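Local coordinates for adhesin (Streptococcus sanguinis SK1 = NCTC 7863, PDB 6VT2), which binds sialoglycans through tandem Siglec-like modules, probably letting the bacterium adhere to sialylated host glycoproteins, at residues V135-Y140 with I156-S161; D199-A204 with D230-I235; N366-V371 with I381-T386; S377-Y382 with R390-I395. All coordinates share one frame; numbering follows the deposited sequence.

How the contacts relate
Contacts 1 and 2 adjoin near the middle of the elongated chain, their centres 15 Å apart, whereas contacts 3 and 4 are 8 Å apart and their centres lie 50 to 62 Å from those of contacts 1 and 2. The first pair shares the parallel strands 139-141 and 198-200; the second shares Ile381, Tyr382 and the three-stranded antiparallel sheet of the last Rib-like domain. Contact 1 is small, apolar packing of loop on helix with one bridging water. Contact 2 is metal coordination, with two carboxylates, a backbone carbonyl and an amide oxygen round calcium. Contact 3 is a surface pairing at a sheet edge, while contact 4 is more buried, combining strand pairing, apolar packing and a calcium-binding aspartate.

Contact 1 of 4, residues V135-Y140 with I156-S161; sequences VPTLTY and IAAVKS
Pro136 lies against Ala158 and Val159, with its ring set on one turn of helix 149-162; this is plain structural packing within a Rib-like domain, of the loop leading into strand 139-141 on the helix. Its CB does most of the touching: it is 3.3 Å from Ala158 O and 3.7 Å from Ala158 CB, so one ring carbon meets both the carbonyl and the methyl of the same helical residue. The next ring atom turns to the neighbouring side chain, Pro136 CG approaching Val159 CG2 to 3.7 Å. Proline and valine lie side by side and point the same way. Val159 CG1 stands anti to the backbone N (chi1 174°), which leaves CG2, beside that nitrogen, as the branch that meets the proline.

Ala158 directs its CB at the loop, and that methyl is also met by Thr137, whose O lies 3.8 Å away and whose OG1 is at a similar range. No direct hydrogen bond joins the two segments. Instead a water accepts from Thr137 N at 2.9 Å and donates to Ala158 O at 2.6 Å, so the carbonyl oxygen that touches the proline ring also receives a polar partner. The buried area, 171 Å² over both sides, fits a local contact made by a few small groups.

Val159 also packs the helix on Tyr172 of strand 171-174 and on Val180 and Ile182 of strand 180-183. On the loop side, Thr139 of strand 139-141 makes backbone hydrogen bonds with Thr197 and Asp199 beside the parallel strand 198-200.

Contact 2 of 4, residues D199-A204 with D230-I235; sequences DTDRVA and DNSGKI. With CA (calcium ion), chain J.
A calcium site ties Asp201 and Val203 to Asp230 and Asn231, at the passage from a Rib-like domain into the second Siglec-like domain. Both aspartates bind through two oxygens: Asp201 OD1 lies 2.4 Å from the calcium ion and Asp230 OD1 2.5 Å from it. The carboxylates reach toward each other tip to tip, with planes 30° apart, and the metal lies between them. Val203 contributes its backbone O, 2.2 Å from the calcium, and Asn231 its OD1; Asp305 completes the set of protein ligands. The close approaches among these oxygens are explained by the shared cation, which would offset their repulsion.

Hydrogen bonds among the ligands and from second-shell Ser232 help orient the carboxylates. Asp201 OD1 accepts from Val203 N in an Asx turn, the donor nearly in line with the C-O bond. The amide of Asn231 is turned 62° from the Asp201 carboxylate, and its ND2 gives only a weak hydrogen bond to Asp201 OD1 while lying beside Val203 CB. A water joins the backbones, donating to Ala204 O and accepting from Asn231 N.

Asp230 to Gly233 form a type I beta turn, whose start holds the second Asx turn. There Asp230 OD2, besides binding calcium, is gripped twice by Ser232: the backbone N approaches at 3.2 Å, 59° above the carboxylate plane, and Ser232 OG donates to the anti lone pair of Asp230 OD2 at 2.6 Å.

Contact 3 of 4, residues N366-V371 with I381-T386; sequences NNVQYV and IYPDDT
Asn367 lies across the ring of Pro383, at the open end of the beta hairpin formed by strands 369-372 and 378-381 in the last Rib-like domain. From CB the side chain can be traced outward onto that ring. CG sits between the backbone N and the carbonyl carbon (chi1 62°), which sets it toward the proline, 3.7 Å from Pro383 CG. At the tip the two amide atoms divide the ring between them: Asn367 OD1 is 3.4 Å from Pro383 CG, while Asn367 ND2 is 3.5 Å from Pro383 CB. The two side chains cross at about a right angle, and the distances indicate van der Waals contact.

The next residue packs differently. Val368 CG1 comes within 3.5 Å of Tyr382 CD1, approaching the ring obliquely, and the two side chains lie alongside and point the same way. The hydroxyl end of Tyr382 is held by Asp393.

Regular pairing begins at Gln369 and Ile381, an antiparallel hydrogen-bonded pair. Gln369 N donates to Ile381 O at 2.9 Å (166° at the hydrogen), and the return bond from Ile381 N to Gln369 O is straighter, at 174°. Ile381 O is also met by a water that donates to it and to Asn367 O, extending the link past the last bridge. Farther along, Val371 CG2 touches Ile381 CD1.

This is the edge of the three-stranded sheet: strand 369-372 is outermost and strand 378-381 central. Tyr370, pointing away from segment 381-386, packs on Glu353, Val356, Arg357 and Asn360 of helix 346-360, while the Tyr382-Asp385 type I turn leads on toward strand 392-395.

Contact 4 of 4, residues S377-Y382 with R390-I395; sequences SVTVIY and RSRDTI. With CA (calcium ion), chain G.
Val378 pairs with Ile395, and Val380 with Asp393, as antiparallel hydrogen-bonded pairs of a beta hairpin whose strand segments run at 158°. Each pair makes two backbone bonds, such as Val380 N to Asp393 O at 2.8 Å; Tyr382 N to Ser391 O extends the series.

Among polar side chains, Tyr382 OH donates to the anti lone pair of Asp393 OD2 at 2.6 Å, with the ring and carboxylate planes perpendicular. The same carboxylate binds calcium through both oxygens, Asp393 OD2 at 2.4 Å from the ion. Other ligands include three waters, Thr324 OG1 and Tyr327 O. By bonding Asp393 OD2, Tyr382 is a second-shell residue. A water bridges Thr379 OG1, also hydrogen-bonded to Asn373 ND2, and Thr394 OG1.

Packing differs on the two faces. On one, Val380 CG2 meets Ile395 CD1 at 4.1 Å; on the other, Ile381 CD1 lies 3.6 Å above one face of the Arg392 guanidinium, toward its rim.

Of the charged groups, Arg390 NH2 sits over the centre of the opposite guanidinium face. Arg392 NH2 forms a salt bridge with Asp385, which may ease the arginines' closeness.

Strand 378-381 is central, flanked by strands 369-372 and 392-395, and Val378 and Ile395 both pack on Val356 of helix 346-360.

Contact 1 of 4, residues V135-Y140 with I156-S161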
# COMPACT_ATOMS: atom_id res chain seq x y z
N VAL A 135 -0.89 -5.75 -16.79
CA VAL A 135 -0.65 -4.32 -16.96
C VAL A 135 -0.27 -3.71 -15.62
O VAL A 135 -0.75 -4.16 -14.56
CB VAL A 135 -1.88 -3.61 -17.55
CG1 VAL A 135 -2.38 -4.30 -18.79
CG2 VAL A 135 -3.00 -3.52 -16.49
N PRO A 136 0.61 -2.72 -15.61
CA PRO A 136 0.97 -2.04 -14.36
C PRO A 136 -0.03 -0.95 -14.00
O PRO A 136 -0.94 -0.61 -14.76
CB PRO A 136 2.34 -1.43 -14.68
CG PRO A 136 2.14 -0.99 -16.13
CD PRO A 136 1.20 -2.06 -16.79
N THR A 137 0.15 -0.40 -12.81
CA THR A 137 -0.51 0.86 -12.52
C THR A 137 0.04 1.88 -13.51
O THR A 137 1.25 1.90 -13.75
CB THR A 137 -0.25 1.30 -11.08
OG1 THR A 137 1.16 1.45 -10.84
CG2 THR A 137 -0.78 0.27 -10.07
N LEU A 138 -0.82 2.78 -13.96
CA LEU A 138 -0.46 3.86 -14.89
C LEU A 138 0.57 4.78 -14.24
O LEU A 138 0.47 5.08 -13.07
CB LEU A 138 -1.70 4.67 -15.28
CG LEU A 138 -2.44 4.12 -16.48
CD1 LEU A 138 -3.71 4.89 -16.78
CD2 LEU A 138 -1.52 4.14 -17.70
N THR A 139 1.58 5.16 -14.98
CA THR A 139 2.53 6.15 -14.51
C THR A 139 2.15 7.46 -15.15
O THR A 139 2.00 7.52 -16.37
CB THR A 139 3.96 5.76 -14.83
OG1 THR A 139 4.30 4.57 -14.11
CG2 THR A 139 4.87 6.84 -14.45
N TYR A 140 1.92 8.50 -14.35
CA TYR A 140 1.60 9.81 -14.89
C TYR A 140 2.88 10.61 -15.09
O TYR A 140 3.68 10.73 -14.17
CB TYR A 140 0.65 10.56 -13.96
CG TYR A 140 -0.74 10.04 -14.04
CD1 TYR A 140 -1.59 10.48 -15.04
CD2 TYR A 140 -1.20 9.04 -13.20
CE1 TYR A 140 -2.86 10.02 -15.17
CE2 TYR A 140 -2.49 8.56 -13.33
CZ TYR A 140 -3.31 9.06 -14.32
OH TYR A 140 -4.59 8.58 -14.45
N ILE A 156 9.11 0.62 -15.35
CA ILE A 156 9.68 -0.71 -15.14
C ILE A 156 9.32 -1.21 -13.75
O ILE A 156 8.96 -2.38 -13.56
CB ILE A 156 11.20 -0.70 -15.34
CG1 ILE A 156 11.54 -0.40 -16.79
CG2 ILE A 156 11.81 -2.05 -14.90
CD1 ILE A 156 13.00 -0.30 -17.07
N ALA A 157 9.44 -0.34 -12.76
CA ALA A 157 9.13 -0.75 -11.40
C ALA A 157 7.66 -1.13 -11.28
O ALA A 157 7.31 -2.08 -10.56
CB ALA A 157 9.47 0.38 -10.44
N ALA A 158 6.79 -0.38 -11.94
CA ALA A 158 5.37 -0.68 -11.86
C ALA A 158 5.03 -1.97 -12.63
O ALA A 158 4.12 -2.72 -12.25
CB ALA A 158 4.54 0.46 -12.41
N VAL A 159 5.75 -2.28 -13.69
CA VAL A 159 5.54 -3.54 -14.46
C VAL A 159 6.05 -4.72 -13.63
O VAL A 159 5.30 -5.62 -13.48
CB VAL A 159 6.17 -3.48 -15.85
CG1 VAL A 159 6.08 -4.82 -16.53
CG2 VAL A 159 5.49 -2.43 -16.73
N LYS A 160 7.20 -4.59 -13.01
CA LYS A 160 7.79 -5.67 -12.18
C LYS A 160 6.86 -5.89 -10.99
O LYS A 160 6.59 -7.01 -10.64
CB LYS A 160 9.21 -5.33 -11.75
CG LYS A 160 10.31 -5.51 -12.78
CD LYS A 160 11.62 -5.90 -12.18
CE LYS A 160 12.70 -4.87 -12.32
NZ LYS A 160 13.92 -5.42 -12.98
N SER A 161 6.33 -4.83 -10.41
CA SER A 161 5.44 -4.91 -9.23
C SER A 161 4.15 -5.65 -9.57
O SER A 161 3.70 -6.44 -8.79
CB SER A 161 5.15 -3.56 -8.64
OG SER A 161 3.86 -3.52 -8.06
O HOH W 1 2.05 -1.69 -11.02

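Contact 2 of 4, residues D199-A204 with D230-I235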
# COMPACT_ATOMS: atom_id res chain seq x y z
N ASP A 199 0.41 8.05 -19.01
CA ASP A 199 -0.51 9.10 -19.53
C ASP A 199 0.09 10.41 -19.04
O ASP A 199 0.92 10.46 -18.15
CB ASP A 199 -2.01 8.94 -19.17
CG ASP A 199 -3.00 9.70 -20.09
OD1 ASP A 199 -2.49 10.33 -21.09
OD2 ASP A 199 -4.09 9.89 -19.73
N THR A 200 -0.34 11.46 -19.69
CA THR A 200 0.07 12.80 -19.32
C THR A 200 -0.55 13.17 -18.00
O THR A 200 -1.75 12.97 -17.80
CB THR A 200 -0.40 13.80 -20.35
OG1 THR A 200 -0.14 13.27 -21.65
CG2 THR A 200 0.38 15.11 -20.19
N ASP A 201 0.27 13.71 -17.10
CA ASP A 201 -0.26 14.31 -15.87
C ASP A 201 -0.75 15.68 -16.23
O ASP A 201 0.05 16.55 -16.59
CB ASP A 201 0.77 14.39 -14.76
CG ASP A 201 0.15 14.64 -13.38
OD1 ASP A 201 -0.96 15.19 -13.30
OD2 ASP A 201 0.82 14.20 -12.42
N ARG A 202 -2.05 15.87 -16.12
CA ARG A 202 -2.71 17.13 -16.40
C ARG A 202 -3.47 17.70 -15.21
O ARG A 202 -4.25 18.64 -15.38
CB ARG A 202 -3.69 16.97 -17.56
CG ARG A 202 -3.07 16.44 -18.80
CD ARG A 202 -4.16 16.26 -19.90
NE ARG A 202 -5.12 15.21 -19.55
CZ ARG A 202 -6.42 15.40 -19.33
NH1 ARG A 202 -6.96 16.62 -19.38
NH2 ARG A 202 -7.18 14.37 -19.02
N VAL A 203 -3.28 17.14 -14.04
CA VAL A 203 -4.03 17.55 -12.86
C VAL A 203 -3.04 17.91 -11.77
O VAL A 203 -2.20 17.09 -11.40
CB VAL A 203 -4.96 16.42 -12.39
CG1 VAL A 203 -5.86 16.98 -11.27
CG2 VAL A 203 -5.82 15.95 -13.56
N ALA A 204 -3.14 19.13 -11.27
CA ALA A 204 -2.32 19.54 -10.15
C ALA A 204 -2.76 18.87 -8.85
O ALA A 204 -3.87 18.36 -8.74
CB ALA A 204 -2.37 21.05 -9.96
N ASP A 230 -2.38 13.75 -4.95
CA ASP A 230 -2.27 14.03 -6.39
C ASP A 230 -2.79 12.81 -7.13
O ASP A 230 -2.61 11.73 -6.62
CB ASP A 230 -0.83 14.36 -6.77
CG ASP A 230 -0.68 14.87 -8.18
OD1 ASP A 230 -1.27 15.82 -8.47
OD2 ASP A 230 -0.02 14.17 -8.91
N ASN A 231 -3.24 12.96 -8.37
CA ASN A 231 -3.69 11.83 -9.22
C ASN A 231 -2.51 10.86 -9.50
O ASN A 231 -2.76 9.72 -9.64
CB ASN A 231 -4.32 12.33 -10.51
CG ASN A 231 -3.35 13.03 -11.42
OD1 ASN A 231 -2.45 13.61 -10.95
ND2 ASN A 231 -3.50 12.92 -12.71
N SER A 232 -1.26 11.32 -9.49
CA SER A 232 -0.08 10.45 -9.67
C SER A 232 0.24 9.68 -8.38
O SER A 232 1.07 8.81 -8.43
CB SER A 232 1.12 11.22 -10.04
OG SER A 232 1.49 12.04 -8.96
N GLY A 233 -0.31 10.11 -7.25
CA GLY A 233 0.02 9.55 -5.98
C GLY A 233 1.28 10.12 -5.37
O GLY A 233 1.69 9.62 -4.31
N LYS A 234 1.88 11.15 -5.99
CA LYS A 234 3.14 11.69 -5.53
C LYS A 234 3.11 13.21 -5.54
O LYS A 234 2.76 13.83 -6.55
CB LYS A 234 4.28 11.17 -6.40
CG LYS A 234 5.59 11.84 -6.20
CD LYS A 234 6.12 11.66 -4.77
CE LYS A 234 7.51 12.24 -4.66
NZ LYS A 234 7.94 12.42 -3.26
N ILE A 235 3.46 13.79 -4.41
CA ILE A 235 3.73 15.22 -4.30
C ILE A 235 5.18 15.40 -3.93
O ILE A 235 5.71 14.69 -3.06
CB ILE A 235 2.78 15.86 -3.27
CG1 ILE A 235 1.36 15.83 -3.87
CG2 ILE A 235 3.24 17.20 -2.85
CD1 ILE A 235 0.32 16.27 -2.84
CA CA J . -0.82 15.37 -10.91
O HOH W 2 -4.43 15.58 -8.42

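Contact 3 of 4, residues N366-V371 with I381-T386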
# COMPACT_ATOMS: atom_id res chain seq x y z
N ASN A 366 -5.36 23.82 35.52
CA ASN A 366 -4.88 23.85 36.88
C ASN A 366 -4.47 25.24 37.29
O ASN A 366 -4.32 25.48 38.49
CB ASN A 366 -3.71 22.92 37.07
CG ASN A 366 -4.07 21.45 36.86
OD1 ASN A 366 -5.14 20.99 37.21
ND2 ASN A 366 -3.19 20.74 36.28
N ASN A 367 -4.28 26.15 36.31
CA ASN A 367 -3.91 27.55 36.60
C ASN A 367 -5.05 28.52 36.30
O ASN A 367 -4.82 29.64 36.03
CB ASN A 367 -2.60 27.95 35.94
CG ASN A 367 -2.64 27.87 34.44
OD1 ASN A 367 -3.41 27.14 33.91
ND2 ASN A 367 -1.73 28.57 33.81
N VAL A 368 -6.28 28.06 36.47
CA VAL A 368 -7.41 29.03 36.46
C VAL A 368 -7.36 29.82 37.76
O VAL A 368 -6.86 29.34 38.75
CB VAL A 368 -8.82 28.42 36.36
CG1 VAL A 368 -9.02 28.13 34.93
CG2 VAL A 368 -9.05 27.29 37.34
N GLN A 369 -7.95 30.99 37.70
CA GLN A 369 -8.07 31.83 38.89
C GLN A 369 -9.58 31.95 39.17
O GLN A 369 -10.31 32.06 38.27
CB GLN A 369 -7.45 33.20 38.69
CG GLN A 369 -5.94 33.17 38.68
CD GLN A 369 -5.26 33.19 40.02
OE1 GLN A 369 -5.84 32.95 41.05
NE2 GLN A 369 -3.95 33.37 40.01
N TYR A 370 -9.96 31.83 40.42
CA TYR A 370 -11.32 32.07 40.85
C TYR A 370 -11.36 33.38 41.64
O TYR A 370 -10.49 33.66 42.49
CB TYR A 370 -11.78 30.93 41.71
CG TYR A 370 -11.76 29.61 41.04
CD1 TYR A 370 -12.58 29.32 39.97
CD2 TYR A 370 -10.92 28.63 41.48
CE1 TYR A 370 -12.59 28.08 39.42
CE2 TYR A 370 -10.90 27.41 40.91
CZ TYR A 370 -11.73 27.15 39.85
OH TYR A 370 -11.74 25.98 39.25
N VAL A 371 -12.34 34.19 41.35
CA VAL A 371 -12.58 35.38 42.16
C VAL A 371 -14.01 35.27 42.65
O VAL A 371 -14.95 35.25 41.85
CB VAL A 371 -12.38 36.69 41.38
CG1 VAL A 371 -12.67 37.87 42.24
CG2 VAL A 371 -10.95 36.76 40.85
N ILE A 381 -11.29 32.92 35.71
CA ILE A 381 -10.40 33.59 34.77
C ILE A 381 -9.37 32.60 34.26
O ILE A 381 -8.57 32.05 35.03
CB ILE A 381 -9.73 34.79 35.45
CG1 ILE A 381 -10.80 35.74 36.07
CG2 ILE A 381 -8.85 35.45 34.48
CD1 ILE A 381 -10.15 36.88 36.83
N TYR A 382 -9.42 32.36 32.97
CA TYR A 382 -8.54 31.40 32.34
C TYR A 382 -7.23 32.08 32.03
O TYR A 382 -7.14 33.30 31.98
CB TYR A 382 -9.17 30.90 31.05
CG TYR A 382 -10.42 30.15 31.33
CD1 TYR A 382 -10.35 28.85 31.76
CD2 TYR A 382 -11.65 30.74 31.17
CE1 TYR A 382 -11.48 28.15 32.09
CE2 TYR A 382 -12.79 30.03 31.47
CZ TYR A 382 -12.69 28.78 31.95
OH TYR A 382 -13.82 28.07 32.29
N PRO A 383 -6.17 31.30 31.88
CA PRO A 383 -4.83 31.89 31.86
C PRO A 383 -4.49 32.67 30.58
O PRO A 383 -3.44 33.29 30.53
CB PRO A 383 -3.92 30.68 32.08
CG PRO A 383 -4.71 29.53 31.85
CD PRO A 383 -6.14 29.87 32.17
N ASP A 384 -5.35 32.65 29.57
CA ASP A 384 -5.18 33.46 28.39
C ASP A 384 -5.92 34.78 28.52
O ASP A 384 -5.95 35.57 27.58
CB ASP A 384 -5.64 32.74 27.12
CG ASP A 384 -7.09 32.33 27.13
OD1 ASP A 384 -7.64 32.10 28.22
OD2 ASP A 384 -7.69 32.20 26.07
N ASP A 385 -6.54 35.05 29.67
CA ASP A 385 -7.27 36.29 29.83
C ASP A 385 -6.34 37.48 29.67
O ASP A 385 -5.30 37.54 30.30
CB ASP A 385 -7.93 36.32 31.21
CG ASP A 385 -8.77 37.54 31.45
OD1 ASP A 385 -9.88 37.62 30.91
OD2 ASP A 385 -8.32 38.42 32.20
N THR A 386 -6.74 38.44 28.85
CA THR A 386 -6.02 39.69 28.70
C THR A 386 -7.08 40.79 28.54
O THR A 386 -8.17 40.52 28.07
CB THR A 386 -5.12 39.74 27.46
OG1 THR A 386 -5.93 39.66 26.30
CG2 THR A 386 -4.02 38.66 27.50
O HOH W 3 -5.89 31.80 35.03

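Contact 4 of 4, residues S377-Y382 with R390-I395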
# COMPACT_ATOMS: atom_id res chain seq x y z
N SER A 377 -21.20 35.17 43.52
CA SER A 377 -20.89 34.71 42.18
C SER A 377 -19.39 34.59 42.06
O SER A 377 -18.63 35.19 42.82
CB SER A 377 -21.44 35.67 41.16
OG SER A 377 -20.77 36.89 41.20
N VAL A 378 -18.97 33.70 41.15
CA VAL A 378 -17.57 33.37 41.01
C VAL A 378 -17.17 33.69 39.59
O VAL A 378 -17.80 33.21 38.63
CB VAL A 378 -17.28 31.91 41.34
CG1 VAL A 378 -15.75 31.67 41.15
CG2 VAL A 378 -17.67 31.60 42.72
N THR A 379 -16.17 34.54 39.45
CA THR A 379 -15.54 34.77 38.15
C THR A 379 -14.41 33.79 37.99
O THR A 379 -13.53 33.72 38.83
CB THR A 379 -14.99 36.18 38.06
OG1 THR A 379 -16.06 37.07 38.34
CG2 THR A 379 -14.48 36.45 36.64
N VAL A 380 -14.44 33.04 36.89
CA VAL A 380 -13.41 32.09 36.54
C VAL A 380 -12.58 32.76 35.45
O VAL A 380 -13.11 33.12 34.40
CB VAL A 380 -14.04 30.80 36.03
CG1 VAL A 380 -13.01 29.81 35.64
CG2 VAL A 380 -14.98 30.20 37.07
N ILE A 381 -11.29 32.92 35.71
CA ILE A 381 -10.40 33.59 34.77
C ILE A 381 -9.37 32.60 34.26
O ILE A 381 -8.57 32.05 35.03
CB ILE A 381 -9.73 34.79 35.45
CG1 ILE A 381 -10.80 35.74 36.07
CG2 ILE A 381 -8.85 35.45 34.48
CD1 ILE A 381 -10.15 36.88 36.83
N TYR A 382 -9.42 32.36 32.97
CA TYR A 382 -8.54 31.40 32.34
C TYR A 382 -7.23 32.08 32.03
O TYR A 382 -7.14 33.30 31.98
CB TYR A 382 -9.17 30.90 31.05
CG TYR A 382 -10.42 30.15 31.33
CD1 TYR A 382 -10.35 28.85 31.76
CD2 TYR A 382 -11.65 30.74 31.17
CE1 TYR A 382 -11.48 28.15 32.09
CE2 TYR A 382 -12.79 30.03 31.47
CZ TYR A 382 -12.69 28.78 31.95
OH TYR A 382 -13.82 28.07 32.29
N ARG A 390 -10.70 38.96 26.76
CA ARG A 390 -11.02 38.42 28.06
C ARG A 390 -11.45 36.98 27.91
O ARG A 390 -12.11 36.60 26.93
CB ARG A 390 -12.14 39.25 28.70
CG ARG A 390 -11.62 40.57 29.25
CD ARG A 390 -12.82 41.54 29.40
NE ARG A 390 -13.81 41.07 30.37
CZ ARG A 390 -13.72 41.29 31.68
NH1 ARG A 390 -14.67 40.85 32.47
NH2 ARG A 390 -12.66 41.90 32.19
N SER A 391 -11.04 36.14 28.84
CA SER A 391 -11.29 34.72 28.77
C SER A 391 -11.74 34.29 30.15
O SER A 391 -10.91 33.99 31.02
CB SER A 391 -10.03 33.99 28.34
OG SER A 391 -10.30 32.64 28.13
N ARG A 392 -13.06 34.21 30.31
CA ARG A 392 -13.64 34.11 31.64
C ARG A 392 -14.94 33.34 31.56
O ARG A 392 -15.53 33.19 30.48
CB ARG A 392 -13.90 35.50 32.23
CG ARG A 392 -12.66 36.30 32.41
CD ARG A 392 -12.96 37.67 33.07
NE ARG A 392 -11.71 38.36 33.11
CZ ARG A 392 -11.32 39.19 34.05
NH1 ARG A 392 -12.14 39.48 35.07
NH2 ARG A 392 -10.12 39.70 34.00
N ASP A 393 -15.39 32.87 32.73
CA ASP A 393 -16.71 32.30 32.89
C ASP A 393 -17.22 32.87 34.20
O ASP A 393 -16.44 33.36 35.02
CB ASP A 393 -16.72 30.79 32.90
CG ASP A 393 -16.68 30.17 31.51
OD1 ASP A 393 -17.43 30.65 30.65
OD2 ASP A 393 -15.98 29.19 31.29
N THR A 394 -18.53 32.83 34.38
CA THR A 394 -19.16 33.26 35.61
C THR A 394 -19.97 32.10 36.16
O THR A 394 -20.72 31.45 35.42
CB THR A 394 -20.06 34.46 35.39
OG1 THR A 394 -19.29 35.56 34.92
CG2 THR A 394 -20.75 34.83 36.77
N ILE A 395 -19.79 31.79 37.42
CA ILE A 395 -20.73 30.86 38.10
C ILE A 395 -21.65 31.77 38.93
O ILE A 395 -21.16 32.47 39.75
CB ILE A 395 -19.98 29.89 38.98
CG1 ILE A 395 -18.90 29.16 38.19
CG2 ILE A 395 -20.90 28.96 39.70
CD1 ILE A 395 -18.03 28.33 39.03
CA CA G . -16.72 28.89 29.00
O HOH W 4 -17.93 37.38 36.35
O HOH W 5 -17.92 27.25 27.55
O HOH W 6 -18.00 30.33 27.56
O HOH W 7 -18.71 28.06 29.94